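Local structure of carbamate kinase (Aeropyrum pernix, 2E9Y) at residues Ile283-Val286 against Glu287-Lys291; Val213-Lys216 against Asp217-Ser220; Lys262-Arg266 against Glu267-Pro271. The protein probably catalyses the reversible transfer of a phosphoryl group between ATP and carbamate, as a kinase of the amino acid kinase family. All coordinates share one frame; numbering follows the deposited sequence.

All three are local contacts at the ends of three helices. Interaction 2 starts helix 216-226, interaction 3 ends helix 258-266, and interaction 1 ends helix 275-289. Interactions 1 and 3 touch: E287 OE2 forms a 2.7 Å salt bridge with K262 NZ, and I283 CD1 packs 3.5 Å from K262 N. Interaction 2 touches neither; its nearest atoms are about 6 Å from interaction 1 and about 8 Å from interaction 3. Its centre is the innermost, about 5 Å from the chain centre, and with D217 held by K216 and by K278 of helix 275-289 it probably lies at the active site, as in amino acid kinase relatives; interactions 1 and 3 lie farther out, at 18 and 20 Å.

Interaction 1: residues Ile283-Val286 against Glu287-Lys291; sequences ISFV and ERTGK
An ST turn closes the C-terminal end of helix 275-289, where T289 OG1 ties F285 to K291. The hydroxyl donates to F285 O (2.7 Å), coming from above the carbonyl plane, and accepts from K291 N (3.1 Å). T289 N reaches F285 O from the opposite face, so two donors of one residue clasp this oxygen. With OG1 placed between the backbone N and the carbonyl carbon of T289 (chi1 73°), the hydroxyl also stands over the centre of the F285 ring, while T289 CG2 lies 3.7 Å from CE1 of F285. F285 turns its ring on to S221 and A224 of helix 216-226. G290, at positive phi, leaves the helix, and its N still donates to V286 O at 2.7 Å. The chain then folds K291 O back on V286, 3.4 Å from V286 CG2 and 3.5 Å from V286 CA, whose C-H points at it. One turn earlier, I283 and E287 run side by side, with I283 CG2 3.6 Å from E287 CD, and the carboxylate goes on to K262 of helix 258-266. F285 O thus has two donors and the threonine hydroxyl both gives and takes a bond, whereas K291 O is buried without a conventional donor, the V286 C-H being probably a weak substitute.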
loop_
_atom_site.group_PDB
_atom_site.type_symbol
_atom_site.label_atom_id
_atom_site.label_comp_id
_atom_site.label_asym_id
_atom_site.label_seq_id
_atom_site.Cartn_x
_atom_site.Cartn_y
_atom_site.Cartn_z
ATOM N N ILE A 283 12.680 13.159 -23.307
ATOM C CA ILE A 283 13.038 14.510 -23.736
ATOM C C ILE A 283 12.984 15.489 -22.566
ATOM O O ILE A 283 13.896 16.294 -22.380
ATOM C CB ILE A 283 12.092 15.019 -24.846
ATOM C CG1 ILE A 283 12.321 14.220 -26.132
ATOM C CG2 ILE A 283 12.316 16.503 -25.082
ATOM C CD1 ILE A 283 11.314 14.510 -27.233
ATOM N N SER A 284 11.916 15.413 -21.774
ATOM C CA SER A 284 11.762 16.305 -20.630
ATOM C C SER A 284 12.932 16.185 -19.659
ATOM O O SER A 284 13.428 17.187 -19.141
ATOM C CB SER A 284 10.450 16.004 -19.900
ATOM O OG SER A 284 10.284 16.843 -18.771
ATOM N N PHE A 285 13.376 14.956 -19.417
ATOM C CA PHE A 285 14.486 14.726 -18.503
ATOM C C PHE A 285 15.744 15.409 -19.028
ATOM O O PHE A 285 16.437 16.104 -18.288
ATOM C CB PHE A 285 14.747 13.228 -18.343
ATOM C CG PHE A 285 15.853 12.910 -17.377
ATOM C CD1 PHE A 285 15.675 13.110 -16.011
ATOM C CD2 PHE A 285 17.078 12.435 -17.832
ATOM C CE1 PHE A 285 16.698 12.843 -15.111
ATOM C CE2 PHE A 285 18.113 12.164 -16.940
ATOM C CZ PHE A 285 17.925 12.367 -15.578
ATOM N N VAL A 286 16.039 15.206 -20.307
ATOM C CA VAL A 286 17.219 15.820 -20.902
ATOM C C VAL A 286 17.151 17.348 -20.829
ATOM O O VAL A 286 18.130 18.002 -20.461
ATOM C CB VAL A 286 17.394 15.388 -22.378
ATOM C CG1 VAL A 286 18.577 16.120 -22.996
ATOM C CG2 VAL A 286 17.623 13.883 -22.456
ATOM N N GLU A 287 15.996 17.918 -21.164
ATOM C CA GLU A 287 15.836 19.371 -21.145
ATOM C C GLU A 287 15.938 19.979 -19.751
ATOM O O GLU A 287 16.537 21.040 -19.573
ATOM C CB GLU A 287 14.496 19.772 -21.765
ATOM C CG GLU A 287 14.299 19.286 -23.193
ATOM C CD GLU A 287 12.978 19.739 -23.775
ATOM O OE1 GLU A 287 11.964 19.697 -23.043
ATOM O OE2 GLU A 287 12.948 20.127 -24.961
ATOM N N ARG A 288 15.361 19.306 -18.759
ATOM C CA ARG A 288 15.381 19.818 -17.392
ATOM C C ARG A 288 16.645 19.535 -16.594
ATOM O O ARG A 288 16.958 20.276 -15.662
ATOM C CB ARG A 288 14.178 19.281 -16.609
ATOM C CG ARG A 288 12.840 19.709 -17.185
ATOM C CD ARG A 288 11.705 19.402 -16.227
ATOM N NE ARG A 288 11.861 20.109 -14.960
ATOM C CZ ARG A 288 10.963 20.092 -13.981
ATOM N NH1 ARG A 288 9.840 19.403 -14.120
ATOM N NH2 ARG A 288 11.188 20.767 -12.862
ATOM N N THR A 289 17.373 18.477 -16.945
ATOM C CA THR A 289 18.580 18.128 -16.201
ATOM C C THR A 289 19.863 18.215 -17.011
ATOM O O THR A 289 20.940 18.416 -16.450
ATOM C CB THR A 289 18.500 16.698 -15.638
ATOM O OG1 THR A 289 18.659 15.757 -16.709
ATOM C CG2 THR A 289 17.160 16.470 -14.942
ATOM N N GLY A 290 19.754 18.054 -18.323
ATOM C CA GLY A 290 20.939 18.110 -19.159
ATOM C C GLY A 290 21.675 16.784 -19.177
ATOM O O GLY A 290 22.771 16.682 -19.728
ATOM N N LYS A 291 21.079 15.762 -18.570
ATOM C CA LYS A 291 21.683 14.434 -18.538
ATOM C C LYS A 291 20.961 13.509 -19.516
ATOM O O LYS A 291 19.801 13.738 -19.862
ATOM C CB LYS A 291 21.619 13.851 -17.124
ATOM C CG LYS A 291 22.502 14.574 -16.115
ATOM C CD LYS A 291 22.324 14.002 -14.718
ATOM C CE LYS A 291 23.399 14.509 -13.763
ATOM N NZ LYS A 291 23.404 15.991 -13.635
#

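Interaction 2: residues Val213-Lys216 against Asp217-Ser220; sequences VVDK and DLAS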
loop_
_atom_site.group_PDB
_atom_site.type_symbol
_atom_site.label_atom_id
_atom_site.label_comp_id
_atom_site.label_asym_id
_atom_site.label_seq_id
_atom_site.Cartn_x
_atom_site.Cartn_y
_atom_site.Cartn_z
ATOM N N VAL A 213 -5.708 9.509 -13.346
ATOM C CA VAL A 213 -4.514 8.685 -13.434
ATOM C C VAL A 213 -3.400 9.576 -13.967
ATOM O O VAL A 213 -3.660 10.589 -14.617
ATOM C CB VAL A 213 -4.709 7.472 -14.367
ATOM C CG1 VAL A 213 -5.768 6.547 -13.790
ATOM C CG2 VAL A 213 -5.102 7.931 -15.761
ATOM N N VAL A 214 -2.162 9.216 -13.660
ATOM C CA VAL A 214 -1.016 9.985 -14.129
ATOM C C VAL A 214 -0.111 9.029 -14.893
ATOM O O VAL A 214 0.139 7.916 -14.432
ATOM C CB VAL A 214 -0.252 10.605 -12.938
ATOM C CG1 VAL A 214 1.011 11.306 -13.418
ATOM C CG2 VAL A 214 -1.163 11.577 -12.205
ATOM N N ASP A 215 0.358 9.453 -16.065
ATOM C CA ASP A 215 1.236 8.619 -16.879
ATOM C C ASP A 215 2.482 8.268 -16.064
ATOM O O ASP A 215 3.180 9.156 -15.563
ATOM C CB ASP A 215 1.644 9.366 -18.150
ATOM C CG ASP A 215 2.450 8.506 -19.092
ATOM O OD1 ASP A 215 3.675 8.386 -18.885
ATOM O OD2 ASP A 215 1.855 7.944 -20.036
ATOM N N LYS A 216 2.771 6.977 -15.940
ATOM C CA LYS A 216 3.915 6.545 -15.146
ATOM C C LYS A 216 5.263 6.987 -15.702
ATOM O O LYS A 216 6.220 7.165 -14.951
ATOM C CB LYS A 216 3.900 5.022 -14.979
ATOM C CG LYS A 216 4.054 4.224 -16.264
ATOM C CD LYS A 216 5.510 3.902 -16.540
ATOM C CE LYS A 216 5.641 2.860 -17.642
ATOM N NZ LYS A 216 7.061 2.486 -17.865
ATOM N N ASP A 217 5.349 7.159 -17.014
ATOM C CA ASP A 217 6.613 7.580 -17.607
ATOM C C ASP A 217 6.847 9.071 -17.389
ATOM O O ASP A 217 7.950 9.481 -17.013
ATOM C CB ASP A 217 6.638 7.220 -19.093
ATOM C CG ASP A 217 6.647 5.718 -19.310
ATOM O OD1 ASP A 217 7.497 5.047 -18.688
ATOM O OD2 ASP A 217 5.811 5.208 -20.086
ATOM N N LEU A 218 5.817 9.881 -17.608
ATOM C CA LEU A 218 5.943 11.320 -17.390
ATOM C C LEU A 218 6.268 11.568 -15.920
ATOM O O LEU A 218 7.116 12.400 -15.589
ATOM C CB LEU A 218 4.638 12.036 -17.759
ATOM C CG LEU A 218 4.211 11.921 -19.225
ATOM C CD1 LEU A 218 2.989 12.795 -19.472
ATOM C CD2 LEU A 218 5.371 12.347 -20.126
ATOM N N ALA A 219 5.591 10.837 -15.037
ATOM C CA ALA A 219 5.817 10.980 -13.604
ATOM C C ALA A 219 7.228 10.545 -13.208
ATOM O O ALA A 219 7.873 11.207 -12.397
ATOM C CB ALA A 219 4.781 10.164 -12.817
ATOM N N SER A 220 7.698 9.437 -13.775
ATOM C CA SER A 220 9.039 8.927 -13.478
ATOM C C SER A 220 10.103 9.917 -13.929
ATOM O O SER A 220 11.133 10.081 -13.271
ATOM C CB SER A 220 9.271 7.581 -14.172
ATOM O OG SER A 220 8.420 6.580 -13.636
HETATM O O HOH W 1 3.320 5.682 -20.431
#
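D215 OD1 is gripped by two backbone N-H groups at the start of helix 216-226: L218 N at 2.9 Å, on the anti side and near the carboxylate plane, and D217 N, a weak, bent bond at 2.8 Å (126°). D215 is thus the N-cap, and its own carbonyl takes A219 N. CG of D215 lies anti to the backbone N (chi1 -175°), which folds the carboxylate back over the first turn, with CB against CG of L218 at 3.8 Å. K216 bends about its CB-CG bond and runs beside D217; in the conformer described here NZ makes a salt bridge to D217 OD1 (2.7 Å, syn side) and donates to L11 O. D217 OD2 pairs with K278 of helix 275-289. In that conformer D217 lies between two lysines, resembling the lysine-flanked active-site aspartate of amino acid kinase relatives, and D217 may play that part here. Water 1 donates to D215 OD2 (2.7 Å) and to D217 OD2 (2.6 Å), bridging two carboxylates whose oxygens D215 OD1 and D217 OD2 are 4.0 Å apart. K216 O accepts from S220, a turn further on, both N and, at 2.6 Å, the hydroxyl OG, which also meets T52 OG1.

Interaction 3: residues Lys262-Arg266 against Glu267-Pro271; sequences KKYLR and EGHFP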
loop_
_atom_site.group_PDB
_atom_site.type_symbol
_atom_site.label_atom_id
_atom_site.label_comp_id
_atom_site.label_asym_id
_atom_site.label_seq_id
_atom_site.Cartn_x
_atom_site.Cartn_y
_atom_site.Cartn_z
ATOM N N LYS A 262 11.951 15.431 -30.536
ATOM C CA LYS A 262 10.837 16.339 -30.286
ATOM C C LYS A 262 10.107 16.673 -31.586
ATOM O O LYS A 262 8.892 16.865 -31.590
ATOM C CB LYS A 262 11.345 17.622 -29.621
ATOM C CG LYS A 262 10.285 18.384 -28.856
ATOM C CD LYS A 262 10.908 19.451 -27.965
ATOM C CE LYS A 262 9.904 19.965 -26.946
ATOM N NZ LYS A 262 10.522 20.905 -25.974
ATOM N N LYS A 263 10.851 16.743 -32.687
ATOM C CA LYS A 263 10.250 17.032 -33.986
ATOM C C LYS A 263 9.377 15.856 -34.415
ATOM O O LYS A 263 8.240 16.040 -34.854
ATOM C CB LYS A 263 11.329 17.259 -35.045
ATOM C CG LYS A 263 12.221 18.464 -34.812
ATOM C CD LYS A 263 13.254 18.565 -35.930
ATOM C CE LYS A 263 14.246 19.687 -35.690
ATOM N NZ LYS A 263 15.316 19.691 -36.730
ATOM N N TYR A 264 9.922 14.648 -34.298
ATOM C CA TYR A 264 9.192 13.441 -34.669
ATOM C C TYR A 264 7.936 13.302 -33.814
ATOM O O TYR A 264 6.877 12.905 -34.305
ATOM C CB TYR A 264 10.075 12.204 -34.483
ATOM C CG TYR A 264 11.165 12.057 -35.523
ATOM C CD1 TYR A 264 10.847 11.887 -36.871
ATOM C CD2 TYR A 264 12.513 12.089 -35.164
ATOM C CE1 TYR A 264 11.842 11.753 -37.837
ATOM C CE2 TYR A 264 13.518 11.958 -36.123
ATOM C CZ TYR A 264 13.173 11.792 -37.457
ATOM O OH TYR A 264 14.151 11.687 -38.417
ATOM N N LEU A 265 8.070 13.632 -32.532
ATOM C CA LEU A 265 6.962 13.550 -31.584
ATOM C C LEU A 265 5.776 14.413 -32.006
ATOM O O LEU A 265 4.629 13.979 -31.940
ATOM C CB LEU A 265 7.434 13.975 -30.190
ATOM C CG LEU A 265 6.387 13.955 -29.072
ATOM C CD1 LEU A 265 5.892 12.533 -28.856
ATOM C CD2 LEU A 265 6.998 14.504 -27.790
ATOM N N ARG A 266 6.058 15.637 -32.441
ATOM C CA ARG A 266 5.008 16.557 -32.864
ATOM C C ARG A 266 4.305 16.131 -34.150
ATOM O O ARG A 266 3.223 16.627 -34.463
ATOM C CB ARG A 266 5.580 17.964 -33.046
ATOM C CG ARG A 266 6.095 18.597 -31.763
ATOM C CD ARG A 266 6.571 20.018 -32.014
ATOM N NE ARG A 266 5.510 20.851 -32.576
ATOM C CZ ARG A 266 5.662 22.125 -32.923
ATOM N NH1 ARG A 266 6.836 22.723 -32.767
ATOM N NH2 ARG A 266 4.639 22.803 -33.428
ATOM N N GLU A 267 4.911 15.212 -34.893
ATOM C CA GLU A 267 4.324 14.751 -36.146
ATOM C C GLU A 267 3.557 13.438 -36.007
ATOM O O GLU A 267 3.153 12.839 -37.003
ATOM C CB GLU A 267 5.415 14.602 -37.209
ATOM C CG GLU A 267 6.105 15.909 -37.575
ATOM C CD GLU A 267 5.188 16.871 -38.307
ATOM O OE1 GLU A 267 4.743 16.539 -39.426
ATOM O OE2 GLU A 267 4.911 17.962 -37.763
ATOM N N GLY A 268 3.366 12.991 -34.771
ATOM C CA GLY A 268 2.630 11.761 -34.533
ATOM C C GLY A 268 3.356 10.470 -34.864
ATOM O O GLY A 268 2.722 9.442 -35.105
ATOM N N HIS A 269 4.683 10.512 -34.872
ATOM C CA HIS A 269 5.481 9.329 -35.167
ATOM C C HIS A 269 5.387 8.289 -34.059
ATOM O O HIS A 269 5.588 7.099 -34.297
ATOM C CB HIS A 269 6.949 9.720 -35.357
ATOM C CG HIS A 269 7.359 9.854 -36.789
ATOM N ND1 HIS A 269 7.772 8.780 -37.547
ATOM C CD2 HIS A 269 7.399 10.931 -37.608
ATOM C CE1 HIS A 269 8.049 9.190 -38.772
ATOM N NE2 HIS A 269 7.831 10.491 -38.836
ATOM N N PHE A 270 5.076 8.743 -32.850
ATOM C CA PHE A 270 4.994 7.854 -31.697
ATOM C C PHE A 270 3.590 7.779 -31.107
ATOM O O PHE A 270 3.102 8.743 -30.516
ATOM C CB PHE A 270 5.985 8.326 -30.636
ATOM C CG PHE A 270 7.350 8.629 -31.189
ATOM C CD1 PHE A 270 8.102 7.631 -31.802
ATOM C CD2 PHE A 270 7.869 9.917 -31.125
ATOM C CE1 PHE A 270 9.354 7.911 -32.347
ATOM C CE2 PHE A 270 9.120 10.208 -31.665
ATOM C CZ PHE A 270 9.863 9.205 -32.277
ATOM N N PRO A 271 2.929 6.616 -31.248
ATOM C CA PRO A 271 1.573 6.379 -30.744
ATOM C C PRO A 271 1.341 6.933 -29.342
ATOM O O PRO A 271 2.052 6.584 -28.401
ATOM C CB PRO A 271 1.453 4.860 -30.792
ATOM C CG PRO A 271 2.269 4.511 -31.997
ATOM C CD PRO A 271 3.498 5.377 -31.809
HETATM O O HOH W 2 4.264 11.241 -31.799
#
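Y264 drives the edge of its ring at the face of H269, an edge-to-face pair five residues apart at the end of helix 258-266. The planes stand at 82° and the centroids 5.2 Å apart; Y264 CD1 does the touching, above the imidazole toward its rim and 3.7 Å from H269 CD2. H269 comes there by a first torsion away from the staggered positions (chi1 -99°), and it also leans on N244 and R247. In the backbone next to the pair, Y264 O takes two N-H groups from opposite faces of its plane, E267 N at 3.1 Å and H269 N at 3.3 Å. On the inner side F270 packs against the helix end: its CE2 is 3.6 Å from Y264 CB, and CD1 of L265 meets its edge in the ring plane, 4.0 Å from CD2 of F270. V241 of a loop and V279 of helix 275-289 pack on the same phenylalanine. Water 2 links the turn to the loop beyond, donating to L265 O (2.8 Å) and accepting from F270 N. An alanine in place of H269 would probably leave the Y264 edge without the ring face it meets and let the phenol turn more freely, although the backbone bond to Y264 O could remain. G268, at positive phi, sends its N to L265 O at 3.3 Å. With H269 N bonded to Y264 O and G268 as the C-prime residue, the whole turn is a Schellman motif ending the helix.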